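PDB 7BOB: endo-beta-mannanase from Opitutaceae bacterium TAV5, which probably removes mannose units from the ends of beta-1,4-linked mannan chains, acting as an exo-beta-1,4-mannosidase of glycoside hydrolase family 5. Local coordinates for residues S44-M49 with R91-Q96; P276-E281 with G313-C318. One frame throughout, in Å; residues are numbered along the deposited sequence.

Contact 1 of 2, residues S44-M49 with R91-Q96; sequences SDLDLM and RGLRPQ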
ATOM      1  N   SER A  44     -45.276 -20.674  -4.447  1.00 47.01           N
ATOM      2  CA  SER A  44     -44.914 -22.079  -4.374  1.00 50.71           C
ATOM      3  C   SER A  44     -43.641 -22.270  -3.552  1.00 51.91           C
ATOM      4  O   SER A  44     -43.512 -23.270  -2.828  1.00 47.76           O
ATOM      5  CB  SER A  44     -44.754 -22.651  -5.782  1.00 50.05           C
ATOM      6  OG  SER A  44     -44.105 -23.906  -5.734  1.00 52.95           O
ATOM      7  N   ASP A  45     -42.711 -21.303  -3.610  1.00 49.44           N
ATOM      8  CA  ASP A  45     -41.503 -21.398  -2.781  1.00 51.41           C
ATOM      9  C   ASP A  45     -41.826 -21.161  -1.308  1.00 47.75           C
ATOM     10  O   ASP A  45     -41.238 -21.798  -0.426  1.00 48.96           O
ATOM     11  CB  ASP A  45     -40.436 -20.395  -3.261  1.00 46.64           C
ATOM     12  CG  ASP A  45     -39.723 -20.850  -4.524  1.00 50.51           C
ATOM     13  OD1 ASP A  45     -39.687 -22.068  -4.819  1.00 55.37           O
ATOM     14  OD2 ASP A  45     -39.198 -19.972  -5.240  1.00 51.30           O
ATOM     15  N   LEU A  46     -42.728 -20.221  -1.016  1.00 48.91           N
ATOM     16  CA  LEU A  46     -43.113 -20.016   0.374  1.00 50.18           C
ATOM     17  C   LEU A  46     -43.789 -21.264   0.931  1.00 48.57           C
ATOM     18  O   LEU A  46     -43.515 -21.664   2.069  1.00 47.65           O
ATOM     19  CB  LEU A  46     -44.018 -18.797   0.500  1.00 50.47           C
ATOM     20  CG  LEU A  46     -43.443 -17.445   0.093  1.00 47.91           C
ATOM     21  CD1 LEU A  46     -44.555 -16.424   0.218  1.00 50.09           C
ATOM     22  CD2 LEU A  46     -42.320 -17.064   1.003  1.00 43.83           C
ATOM     23  N   ASP A  47     -44.638 -21.919   0.127  1.00 50.03           N
ATOM     24  CA  ASP A  47     -45.219 -23.202   0.533  1.00 49.76           C
ATOM     25  C   ASP A  47     -44.126 -24.211   0.851  1.00 50.16           C
ATOM     26  O   ASP A  47     -44.178 -24.909   1.868  1.00 48.66           O
ATOM     27  CB  ASP A  47     -46.123 -23.763  -0.565  1.00 46.73           C
ATOM     28  CG  ASP A  47     -47.481 -23.085  -0.625  1.00 51.53           C
ATOM     29  OD1 ASP A  47     -47.883 -22.428   0.359  1.00 52.63           O
ATOM     30  OD2 ASP A  47     -48.140 -23.207  -1.679  1.00 50.21           O
ATOM     31  N   LEU A  48     -43.107 -24.294  -0.011  1.00 54.43           N
ATOM     32  CA  LEU A  48     -42.037 -25.252   0.238  1.00 50.65           C
ATOM     33  C   LEU A  48     -41.324 -24.936   1.547  1.00 49.84           C
ATOM     34  O   LEU A  48     -40.994 -25.846   2.320  1.00 52.53           O
ATOM     35  CB  LEU A  48     -41.064 -25.272  -0.936  1.00 50.71           C
ATOM     36  CG  LEU A  48     -40.015 -26.373  -0.780  1.00 59.96           C
ATOM     37  CD1 LEU A  48     -40.658 -27.740  -0.470  1.00 55.62           C
ATOM     38  CD2 LEU A  48     -39.136 -26.421  -2.030  1.00 59.77           C
ATOM     39  N   MET A  49     -41.110 -23.650   1.832  1.00 51.24           N
ATOM     40  CA  MET A  49     -40.471 -23.276   3.093  1.00 49.37           C
ATOM     41  C   MET A  49     -41.317 -23.730   4.271  1.00 49.14           C
ATOM     42  O   MET A  49     -40.823 -24.407   5.176  1.00 51.41           O
ATOM     43  CB  MET A  49     -40.245 -21.763   3.159  1.00 46.58           C
ATOM     44  CG  MET A  49     -39.281 -21.182   2.106  1.00 47.47           C
ATOM     45  SD  MET A  49     -39.349 -19.392   2.216  1.00 49.83           S
ATOM     46  CE  MET A  49     -38.124 -18.893   0.987  1.00 45.73           C
ATOM     47  N   ARG A  91     -48.833 -18.358   5.539  1.00 46.99           N
ATOM     48  CA  ARG A  91     -48.132 -19.631   5.504  1.00 44.30           C
ATOM     49  C   ARG A  91     -47.244 -19.826   6.717  1.00 45.84           C
ATOM     50  O   ARG A  91     -46.394 -20.723   6.705  1.00 50.49           O
ATOM     51  CB  ARG A  91     -47.317 -19.760   4.220  1.00 50.61           C
ATOM     52  CG  ARG A  91     -48.205 -19.881   3.022  1.00 51.32           C
ATOM     53  CD  ARG A  91     -47.544 -19.458   1.706  1.00 46.93           C
ATOM     54  NE  ARG A  91     -48.492 -19.841   0.677  1.00 46.57           N
ATOM     55  CZ  ARG A  91     -49.498 -19.069   0.260  1.00 50.08           C
ATOM     56  NH1 ARG A  91     -49.634 -17.830   0.721  1.00 49.36           N
ATOM     57  NH2 ARG A  91     -50.363 -19.544  -0.628  1.00 43.14           N
ATOM     58  N   GLY A  92     -47.420 -19.018   7.760  1.00 47.32           N
ATOM     59  CA  GLY A  92     -46.656 -19.208   8.980  1.00 47.39           C
ATOM     60  C   GLY A  92     -45.210 -18.766   8.888  1.00 48.45           C
ATOM     61  O   GLY A  92     -44.378 -19.212   9.685  1.00 51.40           O
ATOM     62  N   LEU A  93     -44.873 -17.915   7.928  1.00 50.90           N
ATOM     63  CA  LEU A  93     -43.515 -17.413   7.763  1.00 48.13           C
ATOM     64  C   LEU A  93     -43.499 -15.950   8.185  1.00 52.46           C
ATOM     65  O   LEU A  93     -44.270 -15.139   7.650  1.00 56.01           O
ATOM     66  CB  LEU A  93     -43.053 -17.578   6.316  1.00 46.71           C
ATOM     67  CG  LEU A  93     -43.109 -19.018   5.803  1.00 47.36           C
ATOM     68  CD1 LEU A  93     -42.899 -19.032   4.300  1.00 47.80           C
ATOM     69  CD2 LEU A  93     -42.079 -19.895   6.516  1.00 45.24           C
ATOM     70  N   ARG A  94     -42.650 -15.622   9.164  1.00 50.91           N
ATOM     71  CA  ARG A  94     -42.419 -14.246   9.594  1.00 51.32           C
ATOM     72  C   ARG A  94     -41.400 -13.598   8.662  1.00 52.42           C
ATOM     73  O   ARG A  94     -40.239 -14.025   8.605  1.00 52.29           O
ATOM     74  CB  ARG A  94     -41.938 -14.187  11.053  1.00 53.28           C
ATOM     75  CG  ARG A  94     -42.801 -14.999  12.031  1.00 58.94           C
ATOM     76  CD  ARG A  94     -42.430 -14.770  13.506  1.00 60.93           C
ATOM     77  NE  ARG A  94     -42.844 -13.445  13.968  1.00 65.61           N
ATOM     78  CZ  ARG A  94     -43.716 -13.219  14.952  1.00 67.35           C
ATOM     79  NH1 ARG A  94     -44.287 -14.236  15.607  1.00 60.31           N
ATOM     80  NH2 ARG A  94     -44.018 -11.959  15.277  1.00 64.53           N
ATOM     81  N   PRO A  95     -41.796 -12.580   7.904  1.00 54.86           N
ATOM     82  CA  PRO A  95     -40.848 -11.940   6.985  1.00 49.29           C
ATOM     83  C   PRO A  95     -39.799 -11.141   7.743  1.00 49.97           C
ATOM     84  O   PRO A  95     -40.088 -10.482   8.743  1.00 50.02           O
ATOM     85  CB  PRO A  95     -41.737 -11.027   6.133  1.00 49.05           C
ATOM     86  CG  PRO A  95     -42.962 -10.788   6.982  1.00 55.49           C
ATOM     87  CD  PRO A  95     -43.161 -12.031   7.792  1.00 48.23           C
ATOM     88  N   GLN A  96     -38.564 -11.197   7.262  1.00 44.72           N
ATOM     89  CA  GLN A  96     -37.512 -10.333   7.788  1.00 48.90           C
ATOM     90  C   GLN A  96     -37.074  -9.468   6.620  1.00 49.13           C
ATOM     91  O   GLN A  96     -36.196  -9.862   5.841  1.00 46.69           O
ATOM     92  CB  GLN A  96     -36.350 -11.121   8.393  1.00 45.98           C
ATOM     93  CG  GLN A  96     -35.332 -10.216   9.069  1.00 46.94           C
ATOM     94  CD  GLN A  96     -34.191 -10.993   9.727  1.00 52.73           C
ATOM     95  OE1 GLN A  96     -33.107 -11.119   9.165  1.00 49.85           O
ATOM     96  NE2 GLN A  96     -34.450 -11.535  10.914  1.00 48.82           N
TER
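D47 and R91 meet at the outer edge of this contact, where a helix passes the turn that leads into a strand. The R91 chain is extended from CG to NE and runs obliquely across the D47 side chain, placing NE 2.7 Å from D47 OD1 in a salt bridge with an N-H...O angle of 150°. The oxygen lies close to the guanidinium plane at its edge, yet the donor comes to it from above the carboxylate plane, and the two flat groups are inclined by 37°. NE alone makes this bond; NH1 turns back to the A87 carbonyl, so a second hydrogen bond fixes the rotation of the guanidinium. The aliphatic part of R91 also packs, with CD 3.8 Å from L46 CB.

Inward from the salt bridge the contact is apolar. L93 directs one branch at the helix, its CG anti to the carbonyl carbon (chi1 -57°), and CD1 does all of the close touching. This methyl lies 3.5 Å from L46 O and 3.9 Å from L46 CD2, the two leucines slanting past each other. M49 crosses L93 at about a right angle and offers CB, 4.0 Å from L93 CD1, while its extended chain runs on past L93, and the side chain also packs on Y24 and F319.

G92, between the two contacting residues, has positive phi and is the C-prime residue of the Schellman motif that ends helix 75-89, with L93 N hydrogen-bonded to C88 O. The contact thus sets helix 39-51 against the helix-to-strand turn of the next alpha/beta unit: L46 also packs on A87 and C88 of helix 75-89, M49 reaches V57 of strand 56-62, and beyond L93 the chain enters strand 94-101 beside that same strand.

Contact 2 of 2, residues P276-E281 with G313-C318; sequences PVLLQE and GYLWWC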
ATOM      1  N   PRO A 276     -27.526  -9.689  21.739  1.00 48.27           N
ATOM      2  CA  PRO A 276     -28.092 -10.893  21.122  1.00 50.84           C
ATOM      3  C   PRO A 276     -27.693 -10.954  19.656  1.00 48.57           C
ATOM      4  O   PRO A 276     -27.498  -9.921  18.998  1.00 43.61           O
ATOM      5  CB  PRO A 276     -29.609 -10.716  21.309  1.00 48.84           C
ATOM      6  CG  PRO A 276     -29.818  -9.246  21.510  1.00 51.67           C
ATOM      7  CD  PRO A 276     -28.546  -8.691  22.114  1.00 48.72           C
ATOM      8  N   VAL A 277     -27.525 -12.174  19.145  1.00 43.40           N
ATOM      9  CA  VAL A 277     -26.955 -12.339  17.815  1.00 47.10           C
ATOM     10  C   VAL A 277     -27.722 -13.402  17.045  1.00 46.87           C
ATOM     11  O   VAL A 277     -27.912 -14.519  17.532  1.00 49.05           O
ATOM     12  CB  VAL A 277     -25.439 -12.665  17.859  1.00 50.37           C
ATOM     13  CG1 VAL A 277     -25.185 -13.924  18.594  1.00 52.20           C
ATOM     14  CG2 VAL A 277     -24.915 -12.812  16.462  1.00 48.64           C
ATOM     15  N   LEU A 278     -28.169 -13.028  15.841  1.00 47.90           N
ATOM     16  CA  LEU A 278     -28.843 -13.895  14.890  1.00 45.10           C
ATOM     17  C   LEU A 278     -27.844 -14.379  13.848  1.00 47.59           C
ATOM     18  O   LEU A 278     -27.153 -13.563  13.224  1.00 43.75           O
ATOM     19  CB  LEU A 278     -29.983 -13.134  14.192  1.00 45.40           C
ATOM     20  CG  LEU A 278     -30.690 -13.839  13.036  1.00 45.97           C
ATOM     21  CD1 LEU A 278     -31.343 -15.089  13.604  1.00 45.53           C
ATOM     22  CD2 LEU A 278     -31.773 -12.981  12.349  1.00 45.19           C
ATOM     23  N   LEU A 279     -27.783 -15.695  13.636  1.00 47.48           N
ATOM     24  CA  LEU A 279     -27.005 -16.228  12.519  1.00 43.35           C
ATOM     25  C   LEU A 279     -27.825 -15.983  11.264  1.00 44.54           C
ATOM     26  O   LEU A 279     -28.535 -16.861  10.765  1.00 47.21           O
ATOM     27  CB  LEU A 279     -26.688 -17.707  12.703  1.00 45.85           C
ATOM     28  CG  LEU A 279     -25.720 -18.288  11.666  1.00 46.98           C
ATOM     29  CD1 LEU A 279     -24.383 -17.573  11.734  1.00 43.80           C
ATOM     30  CD2 LEU A 279     -25.520 -19.810  11.808  1.00 43.74           C
ATOM     31  N   GLN A 280     -27.726 -14.751  10.753  1.00 43.65           N
ATOM     32  CA  GLN A 280     -28.642 -14.272   9.720  1.00 42.81           C
ATOM     33  C   GLN A 280     -28.349 -14.851   8.345  1.00 46.41           C
ATOM     34  O   GLN A 280     -29.225 -14.820   7.464  1.00 42.47           O
ATOM     35  CB  GLN A 280     -28.577 -12.757   9.658  1.00 46.30           C
ATOM     36  CG  GLN A 280     -29.661 -12.104   8.810  1.00 45.99           C
ATOM     37  CD  GLN A 280     -29.461 -10.628   8.765  1.00 47.03           C
ATOM     38  OE1 GLN A 280     -28.340 -10.159   8.543  1.00 44.37           O
ATOM     39  NE2 GLN A 280     -30.528  -9.874   9.006  1.00 45.29           N
ATOM     40  N   GLU A 281     -27.142 -15.378   8.152  1.00 45.22           N
ATOM     41  CA  GLU A 281     -26.717 -15.992   6.900  1.00 46.02           C
ATOM     42  C   GLU A 281     -25.681 -17.042   7.253  1.00 47.47           C
ATOM     43  O   GLU A 281     -24.679 -16.719   7.900  1.00 46.38           O
ATOM     44  CB  GLU A 281     -26.058 -14.996   5.936  1.00 42.84           C
ATOM     45  CG  GLU A 281     -26.948 -14.067   5.157  1.00 47.40           C
ATOM     46  CD  GLU A 281     -26.111 -13.193   4.201  1.00 46.75           C
ATOM     47  OE1 GLU A 281     -24.981 -13.612   3.828  1.00 45.45           O
ATOM     48  OE2 GLU A 281     -26.560 -12.081   3.864  1.00 46.06           O
ATOM     49  N   GLY A 313     -31.003 -17.813  16.231  1.00 50.18           N
ATOM     50  CA  GLY A 313     -31.755 -18.104  15.023  1.00 48.61           C
ATOM     51  C   GLY A 313     -30.826 -18.385  13.861  1.00 46.59           C
ATOM     52  O   GLY A 313     -29.636 -18.061  13.929  1.00 47.09           O
ATOM     53  N   TYR A 314     -31.343 -19.011  12.801  1.00 45.42           N
ATOM     54  CA  TYR A 314     -30.506 -19.617  11.766  1.00 48.29           C
ATOM     55  C   TYR A 314     -31.207 -19.481  10.426  1.00 49.42           C
ATOM     56  O   TYR A 314     -32.290 -20.046  10.237  1.00 48.98           O
ATOM     57  CB  TYR A 314     -30.213 -21.100  12.069  1.00 44.24           C
ATOM     58  CG  TYR A 314     -29.789 -21.328  13.500  1.00 47.89           C
ATOM     59  CD1 TYR A 314     -28.435 -21.417  13.857  1.00 42.26           C
ATOM     60  CD2 TYR A 314     -30.746 -21.442  14.504  1.00 47.49           C
ATOM     61  CE1 TYR A 314     -28.064 -21.607  15.176  1.00 45.74           C
ATOM     62  CE2 TYR A 314     -30.389 -21.619  15.807  1.00 49.43           C
ATOM     63  CZ  TYR A 314     -29.053 -21.703  16.149  1.00 51.40           C
ATOM     64  OH  TYR A 314     -28.746 -21.891  17.474  1.00 54.09           O
ATOM     65  N   LEU A 315     -30.587 -18.753   9.502  1.00 45.22           N
ATOM     66  CA  LEU A 315     -31.141 -18.520   8.173  1.00 46.89           C
ATOM     67  C   LEU A 315     -30.106 -18.908   7.128  1.00 46.91           C
ATOM     68  O   LEU A 315     -29.011 -18.336   7.086  1.00 44.68           O
ATOM     69  CB  LEU A 315     -31.562 -17.056   7.987  1.00 45.10           C
ATOM     70  CG  LEU A 315     -32.576 -16.515   8.998  1.00 47.37           C
ATOM     71  CD1 LEU A 315     -32.871 -15.057   8.711  1.00 49.87           C
ATOM     72  CD2 LEU A 315     -33.846 -17.345   8.948  1.00 47.29           C
ATOM     73  N   TRP A 316     -30.458 -19.873   6.293  1.00 44.66           N
ATOM     74  CA  TRP A 316     -29.556 -20.384   5.282  1.00 46.11           C
ATOM     75  C   TRP A 316     -29.454 -19.427   4.091  1.00 44.86           C
ATOM     76  O   TRP A 316     -30.402 -18.707   3.764  1.00 46.49           O
ATOM     77  CB  TRP A 316     -30.052 -21.755   4.841  1.00 43.49           C
ATOM     78  CG  TRP A 316     -29.446 -22.270   3.599  1.00 44.12           C
ATOM     79  CD1 TRP A 316     -29.878 -22.057   2.321  1.00 44.72           C
ATOM     80  CD2 TRP A 316     -28.308 -23.122   3.506  1.00 43.98           C
ATOM     81  NE1 TRP A 316     -29.078 -22.731   1.437  1.00 43.04           N
ATOM     82  CE2 TRP A 316     -28.099 -23.389   2.140  1.00 44.87           C
ATOM     83  CE3 TRP A 316     -27.453 -23.700   4.448  1.00 44.17           C
ATOM     84  CZ2 TRP A 316     -27.048 -24.189   1.687  1.00 43.41           C
ATOM     85  CZ3 TRP A 316     -26.415 -24.502   3.999  1.00 45.18           C
ATOM     86  CH2 TRP A 316     -26.229 -24.747   2.632  1.00 45.86           C
ATOM     87  N   TRP A 317     -28.284 -19.425   3.440  1.00 43.41           N
ATOM     88  CA  TRP A 317     -28.080 -18.731   2.167  1.00 45.68           C
ATOM     89  C   TRP A 317     -27.778 -19.754   1.079  1.00 44.77           C
ATOM     90  O   TRP A 317     -26.767 -20.448   1.158  1.00 48.57           O
ATOM     91  CB  TRP A 317     -26.923 -17.707   2.218  1.00 44.75           C
ATOM     92  CG  TRP A 317     -26.993 -16.899   0.956  1.00 44.70           C
ATOM     93  CD1 TRP A 317     -26.630 -17.303  -0.305  1.00 43.55           C
ATOM     94  CD2 TRP A 317     -27.586 -15.604   0.809  1.00 46.39           C
ATOM     95  NE1 TRP A 317     -26.947 -16.320  -1.227  1.00 49.40           N
ATOM     96  CE2 TRP A 317     -27.530 -15.268  -0.569  1.00 47.27           C
ATOM     97  CE3 TRP A 317     -28.130 -14.682   1.707  1.00 45.83           C
ATOM     98  CZ2 TRP A 317     -28.023 -14.061  -1.067  1.00 45.17           C
ATOM     99  CZ3 TRP A 317     -28.630 -13.470   1.203  1.00 44.71           C
ATOM    100  CH2 TRP A 317     -28.572 -13.181  -0.165  1.00 44.92           C
ATOM    101  N   CYS A 318     -28.611 -19.826   0.042  1.00 45.56           N
ATOM    102  CA  CYS A 318     -29.917 -19.177  -0.041  1.00 46.68           C
ATOM    103  C   CYS A 318     -30.924 -20.287  -0.446  1.00 46.74           C
ATOM    104  O   CYS A 318     -30.537 -21.458  -0.611  1.00 43.64           O
ATOM    105  CB  CYS A 318     -29.887 -18.017  -1.050  1.00 46.77           C
ATOM    106  SG  CYS A 318     -29.517 -18.597  -2.720  1.00 48.06           S
TER
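W317, which packs against the E281 carboxylate, is joined to C318 by a cis peptide bond, a rare non-proline case and a recognised feature just after the eighth strand of the family 5 (beta/alpha)8 barrel. Strands 277-282 and 311-316 are the seventh and eighth of that barrel, nearly parallel neighbours linked through helix 292-309 in a beta-alpha-beta unit.

E281 has its CG anti to the carbonyl carbon and its chain extended beyond it, lying alongside W317 and pointing the same way. CD stands 3.5 Å from W317 CE3 and OE2 3.6 Å from CZ3, with carboxylate and ring planes 48° apart. The buried acid is held by polar partners elsewhere: OE2 forms a salt bridge with R58 and OE1 a hydrogen bond with Y242. The E156 carboxylate also lies close, a like charge rather than a bonding partner. This place, at the end of the seventh strand, is that of the catalytic nucleophile in family 5, which makes E281 its probable counterpart.

Two backbone hydrogen bonds join the segments, and V277 with N312 continues the pairing. L279 O accepts L315 N at 3.1 Å, nearly in line with the carbonyl (C=O...N 172°), whereas L279 N to G313 O, at 3.0 Å, is weak. L279 centres an inverse gamma turn, closed by a weak bond from Q280 N to L278 O, which kinks the seventh strand at L279. On the face shared by L279 and Y314 the side chains cross at about a right angle, L279 CD2 lying 3.9 Å from Y314 CD1; L264 of helix 258-272 and F357 add to the packing there.

L278 turns to the other strand with CG anti to its backbone N (chi1 173°), pressing CD1 against the backbone of G313, 3.3 Å from C and only 3.4 Å from CA, tighter than usual carbon contact.

In the fold
Contacts 1 and 2 belong to the same parallel barrel, their centres 16 Å apart. Contact 1 lies on the outer layer, where a helix meets the entry to the third strand; contact 2 joins the neighbouring seventh and eighth strands, in the barrel wall. Q96, at the end of segment 91-96, bridges them through the interior: its OE1 is 2.9 Å from Q280 NE2, a probable hydrogen bond, and its NE2 packs 3.4 Å from L278 CD2. Q280 is further held by D152 and H240, next to the probable active site at E281. A second link runs from helix 39-51, where D45 forms a salt bridge with K320, just beyond C318.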